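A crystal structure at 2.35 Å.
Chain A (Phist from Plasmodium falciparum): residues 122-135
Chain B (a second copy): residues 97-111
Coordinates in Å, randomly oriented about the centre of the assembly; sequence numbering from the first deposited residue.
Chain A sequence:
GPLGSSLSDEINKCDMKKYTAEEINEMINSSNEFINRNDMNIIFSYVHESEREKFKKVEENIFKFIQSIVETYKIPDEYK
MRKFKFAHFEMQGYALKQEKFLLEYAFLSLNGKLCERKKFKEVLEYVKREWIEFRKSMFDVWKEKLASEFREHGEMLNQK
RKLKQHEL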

# COMPACT_ATOMS: atom_id res chain seq x y z
N GLU A 122 14.55 -14.76 17.04
CA GLU A 122 13.56 -15.75 16.62
C GLU A 122 12.46 -15.09 15.77
O GLU A 122 12.12 -15.59 14.69
CB GLU A 122 12.93 -16.44 17.84
CG GLU A 122 13.81 -17.50 18.49
CD GLU A 122 13.37 -17.99 19.86
OE1 GLU A 122 12.16 -17.86 20.18
OE2 GLU A 122 14.22 -18.53 20.60
N VAL A 123 11.90 -13.96 16.26
CA VAL A 123 10.85 -13.20 15.58
C VAL A 123 11.38 -12.74 14.21
O VAL A 123 10.69 -12.90 13.21
CB VAL A 123 10.38 -11.99 16.44
CG1 VAL A 123 9.54 -11.00 15.65
CG2 VAL A 123 9.62 -12.47 17.66
N LEU A 124 12.60 -12.20 14.18
CA LEU A 124 13.28 -11.70 12.99
C LEU A 124 13.50 -12.81 11.97
O LEU A 124 13.26 -12.58 10.80
CB LEU A 124 14.62 -11.09 13.42
CG LEU A 124 15.26 -10.11 12.47
CD1 LEU A 124 14.41 -8.81 12.31
CD2 LEU A 124 16.62 -9.76 12.99
N GLU A 125 13.90 -14.01 12.40
CA GLU A 125 14.10 -15.15 11.51
C GLU A 125 12.76 -15.59 10.88
O GLU A 125 12.73 -15.93 9.70
CB GLU A 125 14.79 -16.30 12.25
CG GLU A 125 16.29 -16.07 12.36
CD GLU A 125 17.12 -16.92 13.32
OE1 GLU A 125 16.58 -17.47 14.30
OE2 GLU A 125 18.35 -17.00 13.09
N TYR A 126 11.66 -15.52 11.64
CA TYR A 126 10.31 -15.83 11.16
C TYR A 126 9.85 -14.80 10.11
O TYR A 126 9.33 -15.19 9.08
CB TYR A 126 9.32 -15.89 12.35
CG TYR A 126 7.87 -16.11 11.94
CD1 TYR A 126 7.36 -17.39 11.74
CD2 TYR A 126 6.99 -15.03 11.80
CE1 TYR A 126 6.03 -17.59 11.38
CE2 TYR A 126 5.66 -15.23 11.45
CZ TYR A 126 5.18 -16.51 11.25
OH TYR A 126 3.86 -16.70 10.90
N VAL A 127 10.01 -13.51 10.40
CA VAL A 127 9.65 -12.41 9.50
C VAL A 127 10.40 -12.56 8.16
O VAL A 127 9.76 -12.51 7.12
CB VAL A 127 9.93 -11.05 10.20
CG1 VAL A 127 10.02 -9.88 9.20
CG2 VAL A 127 8.88 -10.77 11.26
N LYS A 128 11.72 -12.82 8.20
CA LYS A 128 12.55 -13.01 7.00
C LYS A 128 12.06 -14.21 6.14
O LYS A 128 11.95 -14.05 4.93
CB LYS A 128 14.04 -13.19 7.36
CG LYS A 128 14.70 -11.90 7.79
CD LYS A 128 16.24 -12.04 7.82
CE LYS A 128 16.93 -10.78 8.30
NZ LYS A 128 18.41 -10.87 8.16
N ARG A 129 11.78 -15.38 6.76
CA ARG A 129 11.27 -16.58 6.08
C ARG A 129 9.88 -16.33 5.44
O ARG A 129 9.65 -16.74 4.29
CB ARG A 129 11.18 -17.75 7.06
CG ARG A 129 12.51 -18.43 7.32
CD ARG A 129 12.33 -19.74 8.07
NE ARG A 129 11.53 -19.57 9.29
CZ ARG A 129 12.03 -19.39 10.51
NH1 ARG A 129 13.35 -19.39 10.70
NH2 ARG A 129 11.21 -19.21 11.54
N GLU A 130 8.97 -15.66 6.19
CA GLU A 130 7.65 -15.30 5.68
C GLU A 130 7.74 -14.38 4.47
O GLU A 130 6.93 -14.51 3.54
CB GLU A 130 6.82 -14.62 6.78
CG GLU A 130 6.34 -15.55 7.88
CD GLU A 130 5.33 -16.59 7.46
OE1 GLU A 130 4.15 -16.21 7.26
OE2 GLU A 130 5.71 -17.77 7.32
N TRP A 131 8.73 -13.45 4.46
CA TRP A 131 8.92 -12.54 3.34
C TRP A 131 9.47 -13.25 2.11
O TRP A 131 9.11 -12.88 0.99
CB TRP A 131 9.80 -11.35 3.70
CG TRP A 131 9.05 -10.23 4.36
CD1 TRP A 131 9.26 -9.71 5.60
CD2 TRP A 131 7.93 -9.50 3.81
NE1 TRP A 131 8.31 -8.74 5.89
CE2 TRP A 131 7.48 -8.60 4.82
CE3 TRP A 131 7.22 -9.55 2.60
CZ2 TRP A 131 6.38 -7.76 4.64
CZ3 TRP A 131 6.16 -8.67 2.41
CH2 TRP A 131 5.75 -7.79 3.42
N ILE A 132 10.31 -14.27 2.30
CA ILE A 132 10.87 -15.03 1.19
C ILE A 132 9.73 -15.82 0.56
O ILE A 132 9.59 -15.79 -0.65
CB ILE A 132 12.07 -15.91 1.65
CG1 ILE A 132 13.30 -15.02 1.95
CG2 ILE A 132 12.43 -17.00 0.64
CD1 ILE A 132 14.43 -15.77 2.83
N GLU A 133 8.90 -16.47 1.38
CA GLU A 133 7.73 -17.24 1.00
C GLU A 133 6.71 -16.36 0.27
O GLU A 133 6.18 -16.77 -0.76
CB GLU A 133 7.11 -17.83 2.26
CG GLU A 133 6.73 -19.29 2.19
CD GLU A 133 5.89 -19.73 3.38
OE1 GLU A 133 4.65 -19.84 3.23
OE2 GLU A 133 6.47 -19.91 4.48
N PHE A 134 6.48 -15.11 0.78
CA PHE A 134 5.56 -14.15 0.16
C PHE A 134 6.05 -13.80 -1.24
O PHE A 134 5.26 -13.87 -2.20
CB PHE A 134 5.41 -12.89 1.03
CG PHE A 134 4.67 -11.75 0.35
CD1 PHE A 134 3.28 -11.68 0.40
CD2 PHE A 134 5.37 -10.76 -0.34
CE1 PHE A 134 2.60 -10.63 -0.24
CE2 PHE A 134 4.68 -9.72 -0.99
CZ PHE A 134 3.30 -9.67 -0.93
N ARG A 135 7.34 -13.46 -1.37
CA ARG A 135 7.96 -13.04 -2.63
C ARG A 135 7.92 -14.13 -3.70
O ARG A 135 7.61 -13.82 -4.85
CB ARG A 135 9.39 -12.56 -2.39
CG ARG A 135 9.44 -11.10 -1.90
CD ARG A 135 10.83 -10.51 -2.02
NE ARG A 135 11.79 -11.20 -1.16
CZ ARG A 135 12.00 -10.92 0.12
NH1 ARG A 135 11.37 -9.90 0.71
NH2 ARG A 135 12.85 -11.65 0.83
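Chain B (97-111) KQEKFLLEYAFLSLN

The contact between these two copies of Phist is a nearly antiparallel pairing of helices, held by apolar packing and aromatic stacking with no hydrogen bond passing between the two stretches. It illustrates a general feature of helix pairing: side chains can interlock and rings can pack on their partners without any hydrogen bond between the helices.

Residues 122-135 of chain A are helical throughout, part of a longer helix. Chain B enters residue 97 already helical and keeps regular i to i+4 backbone hydrogen bonds through most of its stretch, whereas N111(B) has left the helical conformation. The N-to-C directions of the two helices differ by 167°, and their axes approach to 10.4 Å. Chain B therefore runs backwards along chain A: the CA atoms of V123(A) and A106(B) lie 6.2 Å apart, those of V127(A) and L102(B) 6.4 Å, and those of F134(A) and Q98(B) 7.9 Å.

Two knobs, one from each helix, interlock at this register. V123(A) fits among Y105(B), A106(B), S109(B) and L110(B), with its CG1 3.8 Å from CB of A106(B) and its CG2 3.5 Å from CB of S109(B). The hydroxyl of S109(B) is occupied within its own helix, OG donating to the backbone O of Y105(B) at 2.7 Å. In return, L102(B) sits among Y126(A), V127(A), E130(A) and W131(A); its CD2 lies 3.8 Å from CE2 of Y126(A) and 3.9 Å from CG of E130(A).

Aromatic rings extend the packing around these knobs. Y126(A) and Y105(B) both point their CA-to-CB bonds toward the other helix and form a face-to-face stack, with ring centroids 4.2 Å apart and planes inclined by 25°. F101(B) meets the edge of the Y126(A) ring, its CZ 3.3 Å from the Y126(A) OH.

W131(A) starts sideways, but the end of its side chain comes nearer to chain B, so that its indole offers a face to two residues one helical turn apart. CD1 of L102(B) lies 3.7 Å from the centroid of the five-membered ring, and CG of Q98(B) lies 3.8 Å from that of the six-membered ring, both in CH-pi geometry. Q98(B) also reaches F134(A), NE2 lying 3.6 Å from CD1 of that ring. Its OE1 is buried by the contact and has no partner in the model, an exception in a largely apolar fit.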

# COMPACT_ATOMS: atom_id res chain seq x y z
N LYS B 97 -0.97 -6.13 3.59
CA LYS B 97 -1.69 -7.13 4.38
C LYS B 97 -0.66 -8.09 5.10
O LYS B 97 -0.84 -8.42 6.28
CB LYS B 97 -2.67 -7.88 3.43
CG LYS B 97 -3.27 -9.19 3.94
CD LYS B 97 -3.82 -10.03 2.79
CE LYS B 97 -4.12 -11.45 3.20
NZ LYS B 97 -4.46 -12.30 2.02
N GLN B 98 0.41 -8.48 4.38
CA GLN B 98 1.47 -9.34 4.89
C GLN B 98 2.25 -8.61 6.01
O GLN B 98 2.50 -9.19 7.06
CB GLN B 98 2.40 -9.78 3.74
CG GLN B 98 3.63 -10.60 4.19
CD GLN B 98 3.31 -11.99 4.70
OE1 GLN B 98 3.51 -12.33 5.86
NE2 GLN B 98 2.83 -12.85 3.81
N GLU B 99 2.61 -7.34 5.76
CA GLU B 99 3.32 -6.54 6.74
C GLU B 99 2.48 -6.33 8.00
O GLU B 99 3.02 -6.44 9.08
CB GLU B 99 3.75 -5.22 6.15
CG GLU B 99 4.81 -4.55 7.00
CD GLU B 99 5.01 -3.08 6.74
OE1 GLU B 99 4.75 -2.63 5.60
OE2 GLU B 99 5.47 -2.38 7.67
N LYS B 100 1.17 -6.10 7.85
CA LYS B 100 0.21 -5.92 8.95
C LYS B 100 0.21 -7.15 9.86
O LYS B 100 0.34 -7.01 11.08
CB LYS B 100 -1.21 -5.64 8.40
CG LYS B 100 -2.28 -5.56 9.48
CD LYS B 100 -3.64 -5.18 8.93
CE LYS B 100 -4.66 -5.19 10.06
NZ LYS B 100 -6.04 -5.44 9.58
N PHE B 101 0.11 -8.35 9.27
CA PHE B 101 0.15 -9.59 10.03
C PHE B 101 1.51 -9.75 10.79
O PHE B 101 1.53 -10.17 11.96
CB PHE B 101 -0.08 -10.80 9.10
CG PHE B 101 0.40 -12.13 9.66
CD1 PHE B 101 -0.35 -12.82 10.61
CD2 PHE B 101 1.60 -12.69 9.23
CE1 PHE B 101 0.10 -14.04 11.14
CE2 PHE B 101 2.05 -13.91 9.76
CZ PHE B 101 1.30 -14.57 10.71
N LEU B 102 2.64 -9.45 10.10
CA LEU B 102 3.97 -9.60 10.66
C LEU B 102 4.26 -8.54 11.72
O LEU B 102 5.00 -8.84 12.65
CB LEU B 102 5.04 -9.58 9.56
CG LEU B 102 5.02 -10.79 8.60
CD1 LEU B 102 5.93 -10.55 7.42
CD2 LEU B 102 5.37 -12.10 9.32
N LEU B 103 3.65 -7.34 11.62
CA LEU B 103 3.81 -6.31 12.65
C LEU B 103 3.06 -6.75 13.90
O LEU B 103 3.58 -6.57 14.99
CB LEU B 103 3.29 -4.96 12.18
CG LEU B 103 4.17 -4.12 11.27
CD1 LEU B 103 3.32 -3.08 10.55
CD2 LEU B 103 5.30 -3.45 12.04
N GLU B 104 1.86 -7.35 13.73
CA GLU B 104 1.03 -7.86 14.81
C GLU B 104 1.73 -9.03 15.46
O GLU B 104 1.76 -9.11 16.69
CB GLU B 104 -0.37 -8.27 14.30
CG GLU B 104 -1.30 -7.10 14.04
CD GLU B 104 -2.58 -7.37 13.26
OE1 GLU B 104 -3.00 -8.54 13.15
OE2 GLU B 104 -3.18 -6.38 12.77
N TYR B 105 2.32 -9.93 14.64
CA TYR B 105 3.06 -11.09 15.13
C TYR B 105 4.22 -10.62 16.03
O TYR B 105 4.39 -11.13 17.14
CB TYR B 105 3.60 -11.95 13.96
CG TYR B 105 4.42 -13.13 14.45
CD1 TYR B 105 3.81 -14.32 14.84
CD2 TYR B 105 5.81 -13.03 14.61
CE1 TYR B 105 4.55 -15.39 15.34
CE2 TYR B 105 6.55 -14.10 15.12
CZ TYR B 105 5.92 -15.28 15.47
OH TYR B 105 6.63 -16.36 15.95
N ALA B 106 5.03 -9.68 15.52
CA ALA B 106 6.20 -9.14 16.22
C ALA B 106 5.78 -8.39 17.47
O ALA B 106 6.44 -8.53 18.48
CB ALA B 106 7.01 -8.22 15.30
N PHE B 107 4.66 -7.65 17.43
CA PHE B 107 4.19 -6.90 18.59
C PHE B 107 3.86 -7.82 19.76
O PHE B 107 4.36 -7.61 20.87
CB PHE B 107 3.01 -5.99 18.25
CG PHE B 107 2.50 -5.22 19.44
CD1 PHE B 107 3.27 -4.22 20.03
CD2 PHE B 107 1.23 -5.46 19.93
CE1 PHE B 107 2.81 -3.52 21.13
CE2 PHE B 107 0.75 -4.73 21.02
CZ PHE B 107 1.55 -3.79 21.63
N LEU B 108 3.06 -8.87 19.50
CA LEU B 108 2.65 -9.83 20.52
C LEU B 108 3.79 -10.70 21.00
O LEU B 108 3.79 -11.10 22.17
CB LEU B 108 1.52 -10.73 19.98
CG LEU B 108 0.28 -10.03 19.41
CD1 LEU B 108 -0.67 -11.05 18.80
CD2 LEU B 108 -0.43 -9.15 20.46
N SER B 109 4.74 -11.04 20.13
CA SER B 109 5.85 -11.92 20.51
C SER B 109 6.90 -11.23 21.37
O SER B 109 7.56 -11.89 22.17
CB SER B 109 6.55 -12.49 19.27
OG SER B 109 5.65 -13.16 18.40
N LEU B 110 7.09 -9.93 21.19
CA LEU B 110 8.16 -9.18 21.86
C LEU B 110 7.71 -8.44 23.11
O LEU B 110 8.53 -7.84 23.80
CB LEU B 110 8.80 -8.18 20.86
CG LEU B 110 9.50 -8.78 19.61
CD1 LEU B 110 9.88 -7.70 18.67
CD2 LEU B 110 10.73 -9.57 19.96
N ASN B 111 6.44 -8.50 23.42
CA ASN B 111 5.91 -7.78 24.57
C ASN B 111 5.02 -8.68 25.43
O ASN B 111 4.55 -9.74 24.96
CB ASN B 111 5.09 -6.55 24.07
CG ASN B 111 5.93 -5.51 23.39
OD1 ASN B 111 6.70 -4.77 24.01
ND2 ASN B 111 5.81 -5.45 22.07